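Local coordinates for ribonucleoside-diphosphate reductase small chain 2 (Saccharomyces cerevisiae, PDB 1JK0), which forms the small-subunit partner in ribonucleotide reductase, which makes deoxyribonucleotides for DNA synthesis, and is required for proper folding of its companion small chain, at residues H43-A48 against S227-A232. Numbering follows the deposited sequence.
Sequences HEIWAA and SCLLFA
The peptide plane joining Glu44 to Ile45 is the flat group in this contact, and a single methyl, CD2 of Leu229, lies over its outer face, where two helices of the ferritin-like small-subunit bundle pack antiparallel. CD2 is 3.8 Å from Glu44 C and also 3.8 Å from Ile45 N; the other face is turned in toward the axis of its own helix. At the carbonyl edge, Ala48 N donates to Glu44 O at 3.0 Å, an ordinary helical bond. At the amide edge, Ile45 N comes close to Glu44 OE2, but the position of that oxygen is doubtful.

Here the start of helix 43-54 runs back against the end of helix 207-232, with segment axes at 175° and 10.5 Å apart. That separation is bridged by apolar side chains, above all Leu229, which points toward the opposing helix. Its CG, anti to the backbone N (chi1 168°), is carried out toward helix 43-54, and both methyls beyond it make contact. CD1 is the nearer to Glu44 CB, at 3.9 Å, touching the aliphatic root of that acidic side chain, while CD2 reaches past the peptide to Ala48 CB at 4.2 Å.

Ile45 does not point at the other helix, yet its side chain crosses both leucines at about a right angle. Around this patch, Phe226 on helix 207-232 touches both Ile45 and Ala48. Helix 111-138 adds Glu112 against Ile45, Phe116 against Ala48 and Tyr117 against Leu230, so a third helix packs against both. It is plain packing near one end of the bundle, away from the predicted active-site tyrosine. The branch methyl CG2 of Ile45 touches both leucines, lying 3.8 Å from Leu229 CD2 and equally 3.8 Å from Leu230 CD2.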
ATOM      1  N   HIS B  43       4.246  -7.681  19.314  1.00 20.89           N
ATOM      2  CA  HIS B  43       5.593  -7.136  19.439  1.00 18.73           C
ATOM      3  C   HIS B  43       6.611  -7.741  18.495  1.00 18.22           C
ATOM      4  O   HIS B  43       7.417  -7.037  17.902  1.00 17.78           O
ATOM      5  CB  HIS B  43       6.068  -7.283  20.880  1.00 17.30           C
ATOM      6  CG  HIS B  43       5.179  -6.604  21.873  1.00 16.80           C
ATOM      7  ND1 HIS B  43       4.953  -5.247  21.861  1.00 18.67           N
ATOM      8  CD2 HIS B  43       4.428  -7.100  22.886  1.00 18.74           C
ATOM      9  CE1 HIS B  43       4.098  -4.934  22.819  1.00 17.97           C
ATOM     10  NE2 HIS B  43       3.766  -6.042  23.456  1.00 19.13           N
ATOM     11  N   GLU B  44       6.562  -9.055  18.371  1.00 20.07           N
ATOM     12  CA  GLU B  44       7.469  -9.806  17.518  1.00 21.72           C
ATOM     13  C   GLU B  44       7.389  -9.427  16.044  1.00 21.51           C
ATOM     14  O   GLU B  44       8.397  -9.015  15.469  1.00 21.25           O
ATOM     15  CB  GLU B  44       7.213 -11.314  17.673  1.00 23.90           C
ATOM     16  CG  GLU B  44       5.960 -11.696  18.505  1.00 25.71           C
ATOM     17  CD  GLU B  44       4.622 -11.235  17.914  1.00 21.65           C
ATOM     18  OE1 GLU B  44       3.714 -12.065  17.766  1.00 24.47           O
ATOM     19  OE2 GLU B  44       4.465 -10.052  17.599  1.00 22.83           O
ATOM     20  N   ILE B  45       6.216  -9.559  15.421  1.00 21.13           N
ATOM     21  CA  ILE B  45       6.125  -9.206  14.005  1.00 22.30           C
ATOM     22  C   ILE B  45       6.381  -7.714  13.800  1.00 20.03           C
ATOM     23  O   ILE B  45       6.943  -7.332  12.772  1.00 18.60           O
ATOM     24  CB  ILE B  45       4.764  -9.616  13.349  1.00 25.02           C
ATOM     25  CG1 ILE B  45       3.620  -8.843  13.965  1.00 30.34           C
ATOM     26  CG2 ILE B  45       4.500 -11.101  13.543  1.00 25.52           C
ATOM     27  CD1 ILE B  45       2.265  -9.356  13.520  1.00 36.44           C
ATOM     28  N   TRP B  46       6.009  -6.886  14.784  1.00 17.07           N
ATOM     29  CA  TRP B  46       6.217  -5.427  14.693  1.00 17.52           C
ATOM     30  C   TRP B  46       7.710  -5.105  14.631  1.00 17.82           C
ATOM     31  O   TRP B  46       8.143  -4.290  13.809  1.00 17.21           O
ATOM     32  CB  TRP B  46       5.577  -4.702  15.897  1.00 15.09           C
ATOM     33  CG  TRP B  46       5.559  -3.157  15.869  1.00 14.68           C
ATOM     34  CD1 TRP B  46       6.056  -2.315  16.845  1.00 16.90           C
ATOM     35  CD2 TRP B  46       4.894  -2.301  14.924  1.00 12.18           C
ATOM     36  NE1 TRP B  46       5.729  -1.005  16.570  1.00 14.04           N
ATOM     37  CE2 TRP B  46       5.019  -0.966  15.399  1.00 13.62           C
ATOM     38  CE3 TRP B  46       4.200  -2.525  13.732  1.00 12.88           C
ATOM     39  CZ2 TRP B  46       4.474   0.130  14.715  1.00 13.22           C
ATOM     40  CZ3 TRP B  46       3.655  -1.420  13.053  1.00 14.46           C
ATOM     41  CH2 TRP B  46       3.797  -0.118  13.552  1.00 13.94           C
ATOM     42  N   ALA B  47       8.491  -5.740  15.503  1.00 19.02           N
ATOM     43  CA  ALA B  47       9.931  -5.517  15.527  1.00 19.15           C
ATOM     44  C   ALA B  47      10.490  -6.033  14.208  1.00 20.17           C
ATOM     45  O   ALA B  47      11.487  -5.519  13.703  1.00 20.25           O
ATOM     46  CB  ALA B  47      10.562  -6.240  16.690  1.00 16.20           C
ATOM     47  N   ALA B  48       9.844  -7.050  13.641  1.00 20.92           N
ATOM     48  CA  ALA B  48      10.306  -7.566  12.357  1.00 22.95           C
ATOM     49  C   ALA B  48      10.060  -6.492  11.296  1.00 23.96           C
ATOM     50  O   ALA B  48      10.910  -6.244  10.445  1.00 25.19           O
ATOM     51  CB  ALA B  48       9.566  -8.843  11.994  1.00 20.52           C
ATOM     52  N   SER B 227       8.166 -15.716   7.946  1.00 30.76           N
ATOM     53  CA  SER B 227       7.240 -16.838   7.895  1.00 31.39           C
ATOM     54  C   SER B 227       7.586 -17.854   8.979  1.00 31.89           C
ATOM     55  O   SER B 227       6.721 -18.584   9.454  1.00 31.09           O
ATOM     56  CB  SER B 227       7.242 -17.471   6.506  1.00 31.60           C
ATOM     57  OG  SER B 227       6.752 -16.541   5.543  1.00 33.76           O
ATOM     58  N   CYS B 228       8.850 -17.893   9.389  1.00 32.99           N
ATOM     59  CA  CYS B 228       9.250 -18.798  10.458  1.00 33.65           C
ATOM     60  C   CYS B 228       8.753 -18.206  11.767  1.00 34.01           C
ATOM     61  O   CYS B 228       8.474 -18.924  12.720  1.00 35.20           O
ATOM     62  CB  CYS B 228      10.765 -18.959  10.493  1.00 32.84           C
ATOM     63  SG  CYS B 228      11.386 -20.037   9.193  1.00 39.64           S
ATOM     64  N   LEU B 229       8.644 -16.884  11.798  1.00 34.46           N
ATOM     65  CA  LEU B 229       8.155 -16.184  12.971  1.00 34.07           C
ATOM     66  C   LEU B 229       6.649 -16.379  13.110  1.00 35.13           C
ATOM     67  O   LEU B 229       6.147 -16.576  14.214  1.00 35.67           O
ATOM     68  CB  LEU B 229       8.463 -14.695  12.870  1.00 33.73           C
ATOM     69  CG  LEU B 229       7.728 -13.847  13.904  1.00 32.80           C
ATOM     70  CD1 LEU B 229       8.064 -14.339  15.290  1.00 33.58           C
ATOM     71  CD2 LEU B 229       8.113 -12.394  13.733  1.00 33.70           C
ATOM     72  N   LEU B 230       5.919 -16.304  12.002  1.00 34.83           N
ATOM     73  CA  LEU B 230       4.478 -16.503  12.071  1.00 36.61           C
ATOM     74  C   LEU B 230       4.247 -17.942  12.493  1.00 40.02           C
ATOM     75  O   LEU B 230       3.623 -18.212  13.524  1.00 40.52           O
ATOM     76  CB  LEU B 230       3.823 -16.239  10.715  1.00 32.43           C
ATOM     77  CG  LEU B 230       3.892 -14.772  10.287  1.00 29.74           C
ATOM     78  CD1 LEU B 230       3.206 -14.600   8.954  1.00 26.53           C
ATOM     79  CD2 LEU B 230       3.237 -13.898  11.349  1.00 26.61           C
ATOM     80  N   PHE B 231       4.776 -18.863  11.696  1.00 43.09           N
ATOM     81  CA  PHE B 231       4.647 -20.279  11.990  1.00 45.26           C
ATOM     82  C   PHE B 231       4.862 -20.513  13.489  1.00 44.71           C
ATOM     83  O   PHE B 231       4.013 -21.089  14.171  1.00 44.59           O
ATOM     84  CB  PHE B 231       5.684 -21.077  11.201  1.00 47.56           C
ATOM     85  CG  PHE B 231       5.521 -22.564  11.329  1.00 49.71           C
ATOM     86  CD1 PHE B 231       4.571 -23.241  10.568  1.00 51.16           C
ATOM     87  CD2 PHE B 231       6.296 -23.283  12.231  1.00 50.14           C
ATOM     88  CE1 PHE B 231       4.396 -24.609  10.704  1.00 52.43           C
ATOM     89  CE2 PHE B 231       6.131 -24.650  12.378  1.00 51.45           C
ATOM     90  CZ  PHE B 231       5.180 -25.318  11.616  1.00 53.73           C
ATOM     91  N   ALA B 232       5.996 -20.047  13.997  1.00 42.74           N
ATOM     92  CA  ALA B 232       6.322 -20.214  15.406  1.00 41.62           C
ATOM     93  C   ALA B 232       5.170 -19.854  16.327  1.00 40.96           C
ATOM     94  O   ALA B 232       4.983 -20.475  17.365  1.00 42.39           O
ATOM     95  CB  ALA B 232       7.531 -19.383  15.753  1.00 40.54           C
TER